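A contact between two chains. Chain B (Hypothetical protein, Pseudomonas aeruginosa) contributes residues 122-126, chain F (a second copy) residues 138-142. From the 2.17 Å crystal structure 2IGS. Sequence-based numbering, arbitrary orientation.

Chain B (122-126) KGSPN
Chain F, residues 138-142: ASGGI

This is a small contact between two irregular loops, made largely by backbone atoms and the ring of one proline, with no hydrogen bond crossing between the stretches. Together the two loops bury 126 Å², and neither contains regular helix or strand. The register is antiparallel in sense: Gly B123 lies by Gly F141, their CA atoms 4.8 Å apart, and Ser B124 lies by Ser F139, with CA to CA 5.6 Å.

In chain B the backbone is extended at Lys B122 (phi/psi -95/158), swings to a positive phi at Gly B123 (106/-8), extends again at Ser B124 (-89/159), and continues through Pro B125 (-68/-9) to Asn B126 (-79/117). In chain F, Ala F138 (-77/-2) and Ser F139 (-114/9) lead into the positive phi of Gly F140 (83/6), after which Gly F141 (-98/-173) and Ile F142 (-119/133) are extended.

The carbonyl of Ser F139 is the centre of the contact. Its O accepts a CA-H...O contact from Ser B124, with Ser B124 CA to Ser F139 O 3.5 Å and an angle of 157° at the hydrogen, a nearly straight approach that suits the mildly polarised CA-H group. The same Ser F139 O lies 3.8 Å from CD of Pro B125, so the C-gamma endo ring packs against the carbonyl. Ser F139 O also sits 3.4 Å from Gly B123 O; as both atoms are acceptors, no hydrogen bond can join them. Gly B123 O further packs 3.7 Å from Gly F140 C and 3.7 Å from Gly F141 N, the latter again without a hydrogen bond.

Three glycines lie in the contact: Gly B123, Gly F140 and Gly F141. At Gly B123 the backbone angles would jam a CB against the preceding carbonyl O, so the conformation itself calls for glycine, while the positive phi of Gly F140 favours it. A CB on any of the three would point toward the partner loop.

The serine side chains play little direct part across the contact. Both have CA-to-CB bonds directed sideways. Ser B124 adopts the p rotamer (chi1 78°), and its OG accepts a weak hydrogen bond from Asn B126 N at 3.3 Å, a link within its own loop. Ser F139 is m (chi1 -53°), with OG hydrogen-bonded elsewhere in the structure. Lys B122 (mttt), Asn B126 (chi1 m, chi2 -23°), Ala F138 and Ile F142 (mt) make no contact with the opposing stretch.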

# COMPACT_ATOMS: atom_id res chain seq x y z
N LYS B 122 -7.73 27.82 -19.07
CA LYS B 122 -8.98 27.24 -19.59
C LYS B 122 -8.72 25.83 -20.11
O LYS B 122 -7.59 25.46 -20.39
CB LYS B 122 -9.61 28.14 -20.66
CG LYS B 122 -10.09 29.47 -20.09
CD LYS B 122 -10.24 30.55 -21.13
CE LYS B 122 -10.58 31.89 -20.51
NZ LYS B 122 -11.00 32.89 -21.53
N GLY B 123 -9.76 25.01 -20.19
CA GLY B 123 -9.60 23.70 -20.82
C GLY B 123 -9.57 22.46 -19.93
O GLY B 123 -9.59 21.35 -20.43
N SER B 124 -9.51 22.63 -18.61
CA SER B 124 -9.71 21.49 -17.75
C SER B 124 -11.21 21.39 -17.48
O SER B 124 -11.96 22.35 -17.65
CB SER B 124 -8.89 21.61 -16.45
OG SER B 124 -9.51 22.49 -15.53
N PRO B 125 -11.66 20.22 -17.07
CA PRO B 125 -13.06 20.04 -16.68
C PRO B 125 -13.46 20.78 -15.39
O PRO B 125 -14.65 20.85 -15.06
CB PRO B 125 -13.14 18.53 -16.46
CG PRO B 125 -11.75 18.13 -16.08
CD PRO B 125 -10.90 18.96 -16.97
N ASN B 126 -12.48 21.33 -14.68
CA ASN B 126 -12.67 21.90 -13.35
C ASN B 126 -13.28 23.29 -13.39
O ASN B 126 -12.71 24.22 -13.94
CB ASN B 126 -11.33 21.89 -12.61
CG ASN B 126 -10.92 20.48 -12.17
OD1 ASN B 126 -11.77 19.58 -12.01
ND2 ASN B 126 -9.62 20.28 -11.96
N ALA F 138 -2.77 16.08 -21.36
CA ALA F 138 -3.03 15.34 -20.12
C ALA F 138 -4.06 16.01 -19.19
O ALA F 138 -4.41 15.45 -18.14
CB ALA F 138 -1.72 15.08 -19.39
N SER F 139 -4.54 17.18 -19.59
CA SER F 139 -5.46 18.01 -18.79
C SER F 139 -6.84 18.13 -19.43
O SER F 139 -7.70 18.90 -18.97
CB SER F 139 -4.85 19.38 -18.55
OG SER F 139 -3.55 19.22 -18.01
N GLY F 140 -7.04 17.34 -20.48
CA GLY F 140 -8.28 17.30 -21.21
C GLY F 140 -8.39 18.40 -22.25
O GLY F 140 -9.44 18.54 -22.85
N GLY F 141 -7.34 19.19 -22.48
CA GLY F 141 -7.44 20.32 -23.39
C GLY F 141 -6.91 19.95 -24.77
O GLY F 141 -6.60 18.78 -25.04
N ILE F 142 -6.82 20.94 -25.64
CA ILE F 142 -6.20 20.78 -26.93
C ILE F 142 -5.02 21.79 -26.92
O ILE F 142 -5.15 22.92 -26.47
CB ILE F 142 -7.24 21.01 -28.10
CG1 ILE F 142 -8.37 19.96 -28.05
CG2 ILE F 142 -6.55 21.00 -29.48
CD1 ILE F 142 -9.61 20.27 -28.97